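HAD hydrolase, family IA, variant 3 (Entamoeba histolytica, PDB 6W04) probably acts as a magnesium-dependent hydrolase of the haloacid dehalogenase (HAD) superfamily, binding the metal ion at its presumed active site. Local coordinates at residues P17-C22 against N74-M79; P104-T109 against K155-S160; T183-A188 against V218-N223. All coordinates share one frame; numbering follows the deposited sequence.

Interaction 1: P17-C22 against N74-M79; sequences PLHAFC and NLYRTM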
loop_
_atom_site.group_PDB
_atom_site.type_symbol
_atom_site.label_atom_id
_atom_site.label_comp_id
_atom_site.label_asym_id
_atom_site.label_seq_id
_atom_site.Cartn_x
_atom_site.Cartn_y
_atom_site.Cartn_z
ATOM N N PRO A 17 -4.442 -9.538 6.545
ATOM C CA PRO A 17 -4.794 -10.370 7.708
ATOM C C PRO A 17 -3.888 -10.130 8.900
ATOM O O PRO A 17 -4.365 -10.103 10.048
ATOM C CB PRO A 17 -4.676 -11.802 7.165
ATOM C CG PRO A 17 -5.002 -11.668 5.692
ATOM C CD PRO A 17 -4.279 -10.358 5.324
ATOM N N LEU A 18 -2.591 -9.918 8.659
ATOM C CA LEU A 18 -1.684 -9.628 9.761
ATOM C C LEU A 18 -2.023 -8.298 10.438
ATOM O O LEU A 18 -2.001 -8.201 11.673
ATOM C CB LEU A 18 -0.239 -9.624 9.250
ATOM C CG LEU A 18 0.810 -9.421 10.325
ATOM C CD1 LEU A 18 0.521 -10.323 11.548
ATOM C CD2 LEU A 18 2.206 -9.754 9.746
ATOM N N HIS A 19 -2.330 -7.252 9.655
ATOM C CA HIS A 19 -2.790 -6.002 10.272
ATOM C C HIS A 19 -4.034 -6.234 11.119
ATOM O O HIS A 19 -4.147 -5.694 12.223
ATOM C CB HIS A 19 -3.055 -4.925 9.200
ATOM C CG HIS A 19 -1.806 -4.367 8.594
ATOM N ND1 HIS A 19 -0.945 -3.545 9.295
ATOM C CD2 HIS A 19 -1.247 -4.545 7.372
ATOM C CE1 HIS A 19 0.086 -3.231 8.524
ATOM N NE2 HIS A 19 -0.069 -3.833 7.356
ATOM N N ALA A 20 -4.978 -7.044 10.619
ATOM C CA ALA A 20 -6.183 -7.351 11.389
ATOM C C ALA A 20 -5.845 -8.030 12.714
ATOM O O ALA A 20 -6.397 -7.663 13.757
ATOM C CB ALA A 20 -7.121 -8.239 10.568
ATOM N N PHE A 21 -4.927 -9.013 12.692
ATOM C CA PHE A 21 -4.502 -9.682 13.927
ATOM C C PHE A 21 -3.911 -8.699 14.915
ATOM O O PHE A 21 -4.155 -8.808 16.120
ATOM C CB PHE A 21 -3.423 -10.742 13.676
ATOM C CG PHE A 21 -3.827 -11.836 12.771
ATOM C CD1 PHE A 21 -5.157 -12.108 12.525
ATOM C CD2 PHE A 21 -2.848 -12.611 12.157
ATOM C CE1 PHE A 21 -5.521 -13.139 11.676
ATOM C CE2 PHE A 21 -3.200 -13.634 11.313
ATOM C CZ PHE A 21 -4.537 -13.901 11.071
ATOM N N CYS A 22 -3.043 -7.800 14.434
ATOM C CA CYS A 22 -2.399 -6.841 15.327
ATOM C C CYS A 22 -3.409 -5.882 15.932
ATOM O O CYS A 22 -3.321 -5.566 17.122
ATOM C CB CYS A 22 -1.317 -6.051 14.600
ATOM S SG CYS A 22 0.015 -7.117 14.078
ATOM N N ASN A 74 4.831 -1.685 16.198
ATOM C CA ASN A 74 5.864 -2.563 16.726
ATOM C C ASN A 74 5.408 -4.024 16.717
ATOM O O ASN A 74 6.187 -4.923 16.366
ATOM C CB ASN A 74 6.247 -2.115 18.134
ATOM C CG ASN A 74 7.174 -3.081 18.808
ATOM O OD1 ASN A 74 6.880 -3.586 19.888
ATOM N ND2 ASN A 74 8.296 -3.367 18.161
ATOM N N LEU A 75 4.160 -4.284 17.109
ATOM C CA LEU A 75 3.644 -5.655 17.044
ATOM C C LEU A 75 3.622 -6.151 15.597
ATOM O O LEU A 75 4.085 -7.256 15.295
ATOM C CB LEU A 75 2.256 -5.734 17.684
ATOM C CG LEU A 75 1.456 -7.059 17.632
ATOM C CD1 LEU A 75 2.261 -8.258 18.141
ATOM C CD2 LEU A 75 0.132 -6.948 18.450
ATOM N N TYR A 76 3.125 -5.323 14.679
ATOM C CA TYR A 76 3.069 -5.702 13.271
ATOM C C TYR A 76 4.453 -6.028 12.706
ATOM O O TYR A 76 4.635 -7.061 12.044
ATOM C CB TYR A 76 2.403 -4.580 12.471
ATOM C CG TYR A 76 2.634 -4.670 10.988
ATOM C CD1 TYR A 76 1.890 -5.556 10.206
ATOM C CD2 TYR A 76 3.596 -3.877 10.359
ATOM C CE1 TYR A 76 2.115 -5.659 8.824
ATOM C CE2 TYR A 76 3.810 -3.953 8.967
ATOM C CZ TYR A 76 3.046 -4.867 8.219
ATOM O OH TYR A 76 3.230 -4.978 6.856
ATOM N N ARG A 77 5.439 -5.153 12.947
ATOM C CA ARG A 77 6.786 -5.369 12.414
ATOM C C ARG A 77 7.378 -6.669 12.910
ATOM O O ARG A 77 8.054 -7.376 12.158
ATOM C CB ARG A 77 7.731 -4.242 12.829
ATOM C CG ARG A 77 7.510 -2.979 12.135
ATOM C CD ARG A 77 8.333 -1.908 12.801
ATOM N NE ARG A 77 7.579 -0.674 12.788
ATOM C CZ ARG A 77 7.600 0.220 13.762
ATOM N NH1 ARG A 77 6.864 1.307 13.647
ATOM N NH2 ARG A 77 8.359 0.025 14.838
ATOM N N THR A 78 7.177 -6.965 14.192
ATOM C CA THR A 78 7.717 -8.177 14.785
ATOM C C THR A 78 7.084 -9.411 14.154
ATOM O O THR A 78 7.781 -10.366 13.786
ATOM C CB THR A 78 7.476 -8.127 16.291
ATOM O OG1 THR A 78 8.184 -7.008 16.823
ATOM C CG2 THR A 78 7.969 -9.389 16.955
ATOM N N MET A 79 5.759 -9.392 14.004
ATOM C CA MET A 79 5.052 -10.508 13.373
ATOM C C MET A 79 5.437 -10.664 11.902
ATOM O O MET A 79 5.679 -11.784 11.431
ATOM C CB MET A 79 3.541 -10.306 13.514
ATOM C CG MET A 79 3.067 -10.275 14.984
ATOM S SD MET A 79 3.168 -11.898 15.840
ATOM C CE MET A 79 2.272 -12.931 14.668
#

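Interaction 2: P104-T109 against K155-S160; sequences PFTIAT and KKLGVS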
loop_
_atom_site.group_PDB
_atom_site.type_symbol
_atom_site.label_atom_id
_atom_site.label_comp_id
_atom_site.label_asym_id
_atom_site.label_seq_id
_atom_site.Cartn_x
_atom_site.Cartn_y
_atom_site.Cartn_z
ATOM N N PRO A 104 11.504 2.891 -15.491
ATOM C CA PRO A 104 11.698 3.084 -14.047
ATOM C C PRO A 104 10.452 2.732 -13.253
ATOM O O PRO A 104 9.322 2.846 -13.727
ATOM C CB PRO A 104 12.023 4.576 -13.931
ATOM C CG PRO A 104 11.459 5.191 -15.183
ATOM C CD PRO A 104 11.614 4.148 -16.256
ATOM N N PHE A 105 10.673 2.302 -12.016
ATOM C CA PHE A 105 9.583 1.929 -11.137
ATOM C C PHE A 105 10.032 2.145 -9.702
ATOM O O PHE A 105 11.227 2.068 -9.390
ATOM C CB PHE A 105 9.137 0.470 -11.345
ATOM C CG PHE A 105 10.235 -0.556 -11.159
ATOM C CD1 PHE A 105 10.410 -1.191 -9.933
ATOM C CD2 PHE A 105 11.073 -0.912 -12.221
ATOM C CE1 PHE A 105 11.406 -2.160 -9.749
ATOM C CE2 PHE A 105 12.096 -1.875 -12.056
ATOM C CZ PHE A 105 12.261 -2.508 -10.820
ATOM N N THR A 106 9.071 2.407 -8.829
ATOM C CA THR A 106 9.406 2.542 -7.423
ATOM C C THR A 106 8.190 2.178 -6.586
ATOM O O THR A 106 7.094 1.933 -7.105
ATOM C CB THR A 106 9.891 3.960 -7.091
ATOM O OG1 THR A 106 10.455 3.948 -5.774
ATOM C CG2 THR A 106 8.724 4.987 -7.137
ATOM N N ILE A 107 8.405 2.174 -5.277
ATOM C CA ILE A 107 7.385 1.903 -4.276
ATOM C C ILE A 107 6.940 3.215 -3.648
ATOM O O ILE A 107 7.767 4.102 -3.378
ATOM C CB ILE A 107 7.929 0.946 -3.203
ATOM C CG1 ILE A 107 8.048 -0.472 -3.762
ATOM C CG2 ILE A 107 7.014 0.976 -1.947
ATOM C CD1 ILE A 107 8.956 -1.414 -2.898
ATOM N N ALA A 108 5.630 3.343 -3.422
ATOM C CA ALA A 108 5.062 4.380 -2.573
ATOM C C ALA A 108 4.227 3.680 -1.510
ATOM O O ALA A 108 3.476 2.750 -1.822
ATOM C CB ALA A 108 4.211 5.360 -3.376
ATOM N N THR A 109 4.374 4.083 -0.258
ATOM C CA THR A 109 3.601 3.444 0.788
ATOM C C THR A 109 3.179 4.492 1.801
ATOM O O THR A 109 3.875 5.488 2.009
ATOM C CB THR A 109 4.409 2.307 1.460
ATOM O OG1 THR A 109 3.693 1.788 2.587
ATOM C CG2 THR A 109 5.764 2.792 1.921
ATOM N N LYS A 155 7.737 12.501 -9.544
ATOM C CA LYS A 155 8.792 13.509 -9.581
ATOM C C LYS A 155 10.139 12.909 -9.194
ATOM O O LYS A 155 11.176 13.292 -9.748
ATOM C CB LYS A 155 8.436 14.678 -8.662
ATOM C CG LYS A 155 9.526 15.739 -8.535
ATOM C CD LYS A 155 9.029 16.926 -7.720
ATOM C CE LYS A 155 10.162 17.796 -7.210
ATOM N NZ LYS A 155 9.637 18.882 -6.332
ATOM N N LYS A 156 10.143 11.961 -8.253
ATOM C CA LYS A 156 11.387 11.294 -7.873
ATOM C C LYS A 156 11.970 10.508 -9.042
ATOM O O LYS A 156 13.189 10.468 -9.226
ATOM C CB LYS A 156 11.148 10.376 -6.671
ATOM C CG LYS A 156 12.389 10.034 -5.875
ATOM C CD LYS A 156 12.923 11.236 -5.119
ATOM C CE LYS A 156 14.061 10.855 -4.199
ATOM N NZ LYS A 156 14.567 12.031 -3.458
ATOM N N LEU A 157 11.117 9.886 -9.854
ATOM C CA LEU A 157 11.609 9.152 -11.013
ATOM C C LEU A 157 11.823 10.047 -12.227
ATOM O O LEU A 157 12.335 9.568 -13.246
ATOM C CB LEU A 157 10.648 8.016 -11.361
ATOM C CG LEU A 157 10.531 6.910 -10.312
ATOM C CD1 LEU A 157 9.614 5.796 -10.812
ATOM C CD2 LEU A 157 11.912 6.369 -9.970
ATOM N N GLY A 158 11.461 11.325 -12.139
ATOM C CA GLY A 158 11.675 12.245 -13.240
ATOM C C GLY A 158 10.760 12.023 -14.422
ATOM O O GLY A 158 11.156 12.294 -15.559
ATOM N N VAL A 159 9.538 11.550 -14.177
ATOM C CA VAL A 159 8.599 11.166 -15.221
ATOM C C VAL A 159 7.308 11.961 -15.042
ATOM O O VAL A 159 7.069 12.578 -14.007
ATOM C CB VAL A 159 8.305 9.652 -15.209
ATOM C CG1 VAL A 159 9.586 8.852 -15.466
ATOM C CG2 VAL A 159 7.659 9.245 -13.870
ATOM N N SER A 160 6.473 11.939 -16.074
ATOM C CA SER A 160 5.183 12.608 -16.039
ATOM C C SER A 160 4.145 11.672 -15.427
ATOM O O SER A 160 4.042 10.508 -15.832
ATOM C CB SER A 160 4.764 13.038 -17.448
ATOM O OG SER A 160 3.379 12.806 -17.642
#

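Interaction 3: T183-A188 against V218-N223; sequences TPIGIA and VDLIKN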
loop_
_atom_site.group_PDB
_atom_site.type_symbol
_atom_site.label_atom_id
_atom_site.label_comp_id
_atom_site.label_asym_id
_atom_site.label_seq_id
_atom_site.Cartn_x
_atom_site.Cartn_y
_atom_site.Cartn_z
ATOM N N THR A 183 -2.721 6.153 -14.061
ATOM C CA THR A 183 -3.691 5.136 -14.467
ATOM C C THR A 183 -3.611 3.947 -13.519
ATOM O O THR A 183 -2.573 3.262 -13.478
ATOM C CB THR A 183 -3.439 4.690 -15.905
ATOM O OG1 THR A 183 -3.669 5.798 -16.791
ATOM C CG2 THR A 183 -4.372 3.540 -16.286
ATOM N N PRO A 184 -4.654 3.665 -12.735
ATOM C CA PRO A 184 -4.548 2.624 -11.708
ATOM C C PRO A 184 -4.969 1.255 -12.213
ATOM O O PRO A 184 -5.887 1.104 -13.026
ATOM C CB PRO A 184 -5.522 3.116 -10.623
ATOM C CG PRO A 184 -6.645 3.765 -11.437
ATOM C CD PRO A 184 -5.983 4.315 -12.721
ATOM N N ILE A 185 -4.275 0.242 -11.707
ATOM C CA ILE A 185 -4.641 -1.160 -11.896
ATOM C C ILE A 185 -4.838 -1.747 -10.503
ATOM O O ILE A 185 -3.933 -1.679 -9.663
ATOM C CB ILE A 185 -3.575 -1.938 -12.686
ATOM C CG1 ILE A 185 -3.403 -1.336 -14.091
ATOM C CG2 ILE A 185 -3.930 -3.429 -12.734
ATOM C CD1 ILE A 185 -2.334 -2.025 -14.977
ATOM N N GLY A 186 -6.030 -2.284 -10.244
ATOM C CA GLY A 186 -6.333 -2.772 -8.909
ATOM C C GLY A 186 -5.691 -4.127 -8.665
ATOM O O GLY A 186 -5.539 -4.940 -9.581
ATOM N N ILE A 187 -5.265 -4.345 -7.417
ATOM C CA ILE A 187 -4.787 -5.645 -6.958
ATOM C C ILE A 187 -5.855 -6.222 -6.041
ATOM O O ILE A 187 -6.187 -5.621 -5.009
ATOM C CB ILE A 187 -3.432 -5.548 -6.238
ATOM C CG1 ILE A 187 -2.318 -5.125 -7.211
ATOM C CG2 ILE A 187 -3.078 -6.884 -5.616
ATOM C CD1 ILE A 187 -2.117 -6.071 -8.392
ATOM N N ALA A 188 -6.397 -7.390 -6.410
ATOM C CA ALA A 188 -7.544 -7.969 -5.698
ATOM C C ALA A 188 -7.110 -8.771 -4.459
ATOM O O ALA A 188 -7.416 -9.951 -4.299
ATOM C CB ALA A 188 -8.366 -8.832 -6.657
ATOM N N VAL A 218 1.160 -0.784 -21.140
ATOM C CA VAL A 218 1.394 0.289 -22.101
ATOM C C VAL A 218 0.095 0.651 -22.802
ATOM O O VAL A 218 -0.242 1.832 -22.956
ATOM C CB VAL A 218 2.489 -0.116 -23.105
ATOM C CG1 VAL A 218 2.310 0.620 -24.416
ATOM C CG2 VAL A 218 3.875 0.157 -22.515
ATOM N N ASP A 219 -0.669 -0.366 -23.210
ATOM C CA ASP A 219 -1.903 -0.116 -23.950
ATOM C C ASP A 219 -2.932 0.587 -23.078
ATOM O O ASP A 219 -3.640 1.485 -23.545
ATOM C CB ASP A 219 -2.469 -1.428 -24.500
ATOM C CG ASP A 219 -1.730 -1.914 -25.738
ATOM O OD1 ASP A 219 -1.258 -3.072 -25.748
ATOM O OD2 ASP A 219 -1.615 -1.131 -26.703
ATOM N N LEU A 220 -3.026 0.196 -21.806
ATOM C CA LEU A 220 -3.978 0.838 -20.909
ATOM C C LEU A 220 -3.742 2.345 -20.839
ATOM O O LEU A 220 -4.698 3.130 -20.829
ATOM C CB LEU A 220 -3.890 0.204 -19.520
ATOM C CG LEU A 220 -5.034 0.514 -18.558
ATOM C CD1 LEU A 220 -6.352 -0.021 -19.093
ATOM C CD2 LEU A 220 -4.733 -0.061 -17.175
ATOM N N ILE A 221 -2.476 2.772 -20.819
ATOM C CA ILE A 221 -2.170 4.202 -20.795
ATOM C C ILE A 221 -2.544 4.858 -22.121
ATOM O O ILE A 221 -3.208 5.900 -22.149
ATOM C CB ILE A 221 -0.684 4.428 -20.464
ATOM C CG1 ILE A 221 -0.346 3.856 -19.081
ATOM C CG2 ILE A 221 -0.331 5.914 -20.579
ATOM C CD1 ILE A 221 -0.523 4.827 -17.936
ATOM N N LYS A 222 -2.115 4.263 -23.239
ATOM C CA LYS A 222 -2.437 4.821 -24.553
ATOM C C LYS A 222 -3.943 4.964 -24.754
ATOM O O LYS A 222 -4.392 5.884 -25.446
ATOM C CB LYS A 222 -1.830 3.950 -25.655
ATOM N N ASN A 223 -4.733 4.078 -24.157
ATOM C CA ASN A 223 -6.187 4.199 -24.154
ATOM C C ASN A 223 -6.655 5.174 -23.078
ATOM O O ASN A 223 -7.766 5.702 -23.148
ATOM C CB ASN A 223 -6.835 2.831 -23.939
ATOM C CG ASN A 223 -6.949 2.034 -25.221
ATOM O OD1 ASN A 223 -8.038 1.601 -25.595
ATOM N ND2 ASN A 223 -5.827 1.847 -25.911
#

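Interaction 1: P17-C22 against N74-M79
Tyr76 lies against both Cys22 and His19, and its side chain traces the contact from the backbone outwards. Where the backbones of the two segments come nearest, 6.0 Å between the CA atoms of Cys22 and Tyr76, the thiol of Cys22 lies against the tyrosine: SG sits 3.5 Å from Tyr76 CA and 3.8 Å from Tyr76 CB. Tyr76 CG is anti to its backbone N (chi1 164°), which starts the side chain off toward His19. Further out, Tyr76 CD1 meets the branch point of Leu18, with CG 4.0 Å away, the leucine crossing the tyrosine at about a right angle. The ring itself makes an offset stack with the imidazole of His19, centroids 4.0 Å apart and planes inclined by 17°. At the tip, OH is hydrogen-bonded to Asp15 OD2, the same oxygen that is hydrogen-bonded to His19 NE2, while His19 ND1 is hydrogen-bonded to Lys72 NZ. The rest of the contact is aliphatic: Leu18 CD1 touches Met79 CB at 3.6 Å, and Leu75 CG reaches Cys22 SG at 3.8 Å. The axes of segments 17-22 and 74-79 come within 9.4 Å, their N-to-C directions at 133°; they belong to helices 16-31 and 62-82 of the helical cap characteristic of this HAD subfamily. Tyr76 also touches Asn9, a magnesium ligand, and helix 113-123, bringing cap and core together.

Interaction 2: P104-T109 against K155-S160
Leu157 projects from the last turn of its helix towards the start of the strand, and Pro104, Phe105 and Thr106 all meet one methyl group, CD1. The torsions explain this reach: CG stands anti to the carbonyl carbon (chi1 -65°), and the chain then continues extended to CD1 (chi2 -176°). Leu157 CD1 lies over the backbone of Phe105, 3.8 Å from Phe105 C. It has Pro104 CB at 4.1 Å and Thr106 CG2 at 3.9 Å. Thr106 and Leu157 cross obliquely, the threonine presenting its methyl branch, while its hydroxyl OG1 is anti to the backbone N and bonds to the carbonyl oxygen of Lys133. Phe105 contributes main-chain atoms here; its CB is directed away from the helix, and its ring packs edge-to-face with Phe129. The second pair is arranged differently: Pro104 and Val159 pass alongside one another, heading opposite ways, and touch through CG of the proline and CG1 of the valine at 4.1 Å. Between Leu157 and Val159 the chain turns at Gly158, whose positive phi ends the helix in a Schellman motif and brings the valine round to the same side as the leucine. The whole contact is apolar and lies near the surface. It packs the C-terminal end of helix 148-157 against the beginning of strand 105-112. Leu157 also rests on Ala3 and Leu5 of the adjacent strand 3-7, so the helix spans two central strands as it links the outermost strand 135-137 to strand 164-168.

Interaction 3: T183-A188 against V218-N223
Thr183, which touches both Leu220 and Ile221, is held in the sheet by backbone hydrogen bonds with Cys164 and Val166 of strand 164-168, and its side chain faces the helix. Ile221 CD1 approaches Thr183 OG1 to 3.5 Å and lies 3.6 Å from Thr183 CB. The other branch of the threonine does separate work. With OG1 anti to the carbonyl carbon (chi1 -65°), CG2 falls anti to the backbone N and meets Leu220 CD2 at 3.7 Å, so the two branches are shared between two consecutive helix residues. Leu220 CD2 is the hub of the interface, since Ile185 also reaches it, with CG1 at 3.6 Å and CD1 at 3.8 Å. The leucine CG stands anti to its own backbone N (chi1 -166°), and the methyl it carries lodges between residues 183 and 185, two apart on the strand. The CB of the intervening Pro184 is directed away, and its ring packs on Ile174, Ala177 and Leu178 of helix 171-180. Contacts across the interface are made by apolar atoms and by one hydroxyl against a methyl. The axes of strand 183-187 and helical segment 218-222 come within 9.4 Å at 134°. Helix 214-222, the last element of the chain, packs on the face of the sheet opposite helix 171-180; Ile221 and Ile185 both touch Ile165 of the neighbouring strand 164-168.

In the fold
The three contacts follow one another along the chain, each closing before the next opens. Interaction 1 stands apart, in the cap, with its centre about 28 Å from that of interaction 2 and about 31 Å from that of interaction 3, across the centre of the chain. The centres of interactions 2 and 3 are about 16 Å apart, and both share the parallel sheet of the Rossmann-like core, on strands 105-112 and 183-187, which are separated by strands 3-7 and 164-168; their helices pack on opposite faces of that sheet. The magnesium ion, held by Asp7, Asn9 and Asp169, sits between cap and core, about 8 Å from the His19 side chain, consistent with an active site there.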